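Local coordinates for protein Non-structural maintenance of chromosomes element 1 homolog (Xenopus laevis, PDB 7DG2) that probably acts as a RING-type E3 ubiquitin ligase that works with a MAGE partner within the SMC5-SMC6 complex in DNA repair, at residues H8-Q13 / R31-L36. Sequence-based numbering, arbitrary orientation.
Sequences HQRFLQ and RHCCEL
Cys33 pushes its sulfur into the side of the facing helix, between the bases of the Arg10 and Phe11 side chains. SG of Cys33 lies 3.4 Å from Phe11 N, against the backbone. It also touches the side chains of both residues, with Arg10 CG 3.6 Å from Cys33 SG and Phe11 CB slightly farther off. A chi1 of -68° puts SG anti to the carbonyl carbon of Cys33, directed at helix 6-18. So small a side chain is consistent with the close spacing here, where the axes of the two segments come within 8.7 Å. Their N-to-C directions differ by 136°, and the CA atoms of Arg10 and Cys33 are 6.0 Å apart.

Arg10 passes the sulfur with its CB and CG, then bends at both chi2 and chi3, which brings the guanidinium beside Leu36. There CD1 of Leu36 lies over one face of the group, 4.0 Å from Arg10 NE, and the two side chains cross at about a right angle. A water joins the guanidinium to the Leu36 backbone, donating to Leu36 O and accepting a weak bond from Arg10 NH1. The head is also gripped by His37 through NE and by the backbone O of Gln83 of the MAGE subunit through NH2.

Helices 6-18 and 23-36 run roughly antiparallel, joined through the short strand 20-22; with helix 46-57 and strands 62-68 and 75-81 following, the order is consistent with a winged-helix domain. The Phe11 ring packs on Val26 and Leu29 of helix 23-36 and meets Phe49 of helix 46-57 edge-to-face, while Gln9 and Gln13 hydrogen-bond to the MAGE chain.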
loop_
_atom_site.group_PDB
_atom_site.type_symbol
_atom_site.label_atom_id
_atom_site.label_comp_id
_atom_site.label_asym_id
_atom_site.label_seq_id
_atom_site.Cartn_x
_atom_site.Cartn_y
_atom_site.Cartn_z
ATOM N N HIS A 8 -16.105 -9.432 -4.357
ATOM C CA HIS A 8 -15.491 -8.316 -5.076
ATOM C C HIS A 8 -14.662 -7.443 -4.141
ATOM O O HIS A 8 -13.579 -6.970 -4.516
ATOM C CB HIS A 8 -16.553 -7.446 -5.743
ATOM C CG HIS A 8 -17.469 -8.192 -6.662
ATOM N ND1 HIS A 8 -18.709 -8.648 -6.263
ATOM C CD2 HIS A 8 -17.344 -8.527 -7.969
ATOM C CE1 HIS A 8 -19.300 -9.254 -7.280
ATOM N NE2 HIS A 8 -18.495 -9.197 -8.326
ATOM N N GLN A 9 -15.183 -7.169 -2.944
ATOM C CA GLN A 9 -14.447 -6.317 -2.013
ATOM C C GLN A 9 -13.130 -6.969 -1.624
ATOM O O GLN A 9 -12.089 -6.299 -1.542
ATOM C CB GLN A 9 -15.302 -6.031 -0.776
ATOM C CG GLN A 9 -16.628 -5.321 -1.078
ATOM C CD GLN A 9 -17.585 -5.345 0.089
ATOM O OE1 GLN A 9 -17.286 -5.920 1.138
ATOM N NE2 GLN A 9 -18.759 -4.735 -0.090
ATOM N N ARG A 10 -13.153 -8.287 -1.384
ATOM C CA ARG A 10 -11.942 -8.987 -0.982
ATOM C C ARG A 10 -10.918 -8.955 -2.100
ATOM O O ARG A 10 -9.728 -8.730 -1.858
ATOM C CB ARG A 10 -12.284 -10.432 -0.598
ATOM C CG ARG A 10 -11.101 -11.222 -0.119
ATOM C CD ARG A 10 -10.767 -10.864 1.314
ATOM N NE ARG A 10 -11.656 -11.524 2.275
ATOM C CZ ARG A 10 -11.440 -11.532 3.586
ATOM N NH1 ARG A 10 -12.284 -12.147 4.403
ATOM N NH2 ARG A 10 -10.387 -10.893 4.081
ATOM N N PHE A 11 -11.380 -9.146 -3.336
ATOM C CA PHE A 11 -10.505 -9.044 -4.500
ATOM C C PHE A 11 -9.898 -7.648 -4.609
ATOM O O PHE A 11 -8.695 -7.499 -4.865
ATOM C CB PHE A 11 -11.315 -9.407 -5.746
ATOM C CG PHE A 11 -10.531 -9.401 -7.033
ATOM C CD1 PHE A 11 -10.268 -8.216 -7.698
ATOM C CD2 PHE A 11 -10.114 -10.590 -7.606
ATOM C CE1 PHE A 11 -9.576 -8.213 -8.903
ATOM C CE2 PHE A 11 -9.429 -10.600 -8.806
ATOM C CZ PHE A 11 -9.156 -9.406 -9.459
ATOM N N LEU A 12 -10.725 -6.614 -4.445
ATOM C CA LEU A 12 -10.240 -5.244 -4.581
ATOM C C LEU A 12 -9.230 -4.913 -3.486
ATOM O O LEU A 12 -8.196 -4.280 -3.754
ATOM C CB LEU A 12 -11.428 -4.277 -4.563
ATOM C CG LEU A 12 -11.100 -2.785 -4.606
ATOM C CD1 LEU A 12 -10.219 -2.459 -5.830
ATOM C CD2 LEU A 12 -12.401 -1.958 -4.606
ATOM N N GLN A 13 -9.490 -5.361 -2.253
ATOM C CA GLN A 13 -8.527 -5.128 -1.175
ATOM C C GLN A 13 -7.178 -5.761 -1.487
ATOM O O GLN A 13 -6.128 -5.135 -1.296
ATOM C CB GLN A 13 -9.068 -5.665 0.146
ATOM C CG GLN A 13 -10.261 -4.870 0.669
ATOM C CD GLN A 13 -10.597 -5.237 2.093
ATOM O OE1 GLN A 13 -9.827 -5.943 2.758
ATOM N NE2 GLN A 13 -11.738 -4.750 2.580
ATOM N N ARG A 31 -11.030 -17.000 -7.564
ATOM C CA ARG A 31 -11.569 -18.235 -7.001
ATOM C C ARG A 31 -11.565 -18.193 -5.482
ATOM O O ARG A 31 -12.563 -18.531 -4.832
ATOM C CB ARG A 31 -10.752 -19.427 -7.479
ATOM C CG ARG A 31 -11.321 -20.754 -6.994
ATOM C CD ARG A 31 -10.595 -21.885 -7.667
ATOM N NE ARG A 31 -10.957 -23.166 -7.078
ATOM C CZ ARG A 31 -10.514 -24.336 -7.521
ATOM N NH1 ARG A 31 -9.696 -24.390 -8.566
ATOM N NH2 ARG A 31 -10.892 -25.454 -6.915
ATOM N N HIS A 32 -10.437 -17.784 -4.896
ATOM C CA HIS A 32 -10.334 -17.781 -3.441
ATOM C C HIS A 32 -11.308 -16.787 -2.818
ATOM O O HIS A 32 -11.918 -17.077 -1.780
ATOM C CB HIS A 32 -8.894 -17.478 -3.022
ATOM C CG HIS A 32 -8.593 -17.851 -1.605
ATOM N ND1 HIS A 32 -8.608 -19.157 -1.160
ATOM C CD2 HIS A 32 -8.273 -17.090 -0.532
ATOM C CE1 HIS A 32 -8.315 -19.183 0.128
ATOM N NE2 HIS A 32 -8.105 -17.943 0.533
ATOM N N CYS A 33 -11.481 -15.609 -3.440
ATOM C CA CYS A 33 -12.438 -14.636 -2.925
ATOM C C CYS A 33 -13.860 -15.188 -2.951
ATOM O O CYS A 33 -14.648 -14.931 -2.037
ATOM C CB CYS A 33 -12.372 -13.339 -3.727
ATOM S SG CYS A 33 -10.827 -12.454 -3.493
ATOM N N CYS A 34 -14.211 -15.930 -4.000
ATOM C CA CYS A 34 -15.539 -16.532 -4.043
ATOM C C CYS A 34 -15.715 -17.553 -2.930
ATOM O O CYS A 34 -16.757 -17.582 -2.266
ATOM C CB CYS A 34 -15.782 -17.165 -5.411
ATOM S SG CYS A 34 -16.014 -15.892 -6.681
ATOM N N GLU A 35 -14.700 -18.385 -2.696
ATOM C CA GLU A 35 -14.813 -19.402 -1.656
ATOM C C GLU A 35 -14.883 -18.777 -0.266
ATOM O O GLU A 35 -15.677 -19.215 0.576
ATOM C CB GLU A 35 -13.641 -20.371 -1.765
ATOM C CG GLU A 35 -13.661 -21.143 -3.063
ATOM C CD GLU A 35 -12.399 -21.932 -3.288
ATOM O OE1 GLU A 35 -11.401 -21.657 -2.588
ATOM O OE2 GLU A 35 -12.406 -22.827 -4.163
ATOM N N LEU A 36 -14.083 -17.734 -0.020
ATOM C CA LEU A 36 -14.067 -17.072 1.285
ATOM C C LEU A 36 -15.397 -16.426 1.646
ATOM O O LEU A 36 -15.640 -16.159 2.830
ATOM C CB LEU A 36 -12.973 -15.997 1.327
ATOM C CG LEU A 36 -11.539 -16.454 1.615
ATOM C CD1 LEU A 36 -10.547 -15.308 1.423
ATOM C CD2 LEU A 36 -11.450 -17.015 3.031
HETATM O O HOH W 1 -14.102 -14.351 4.800
#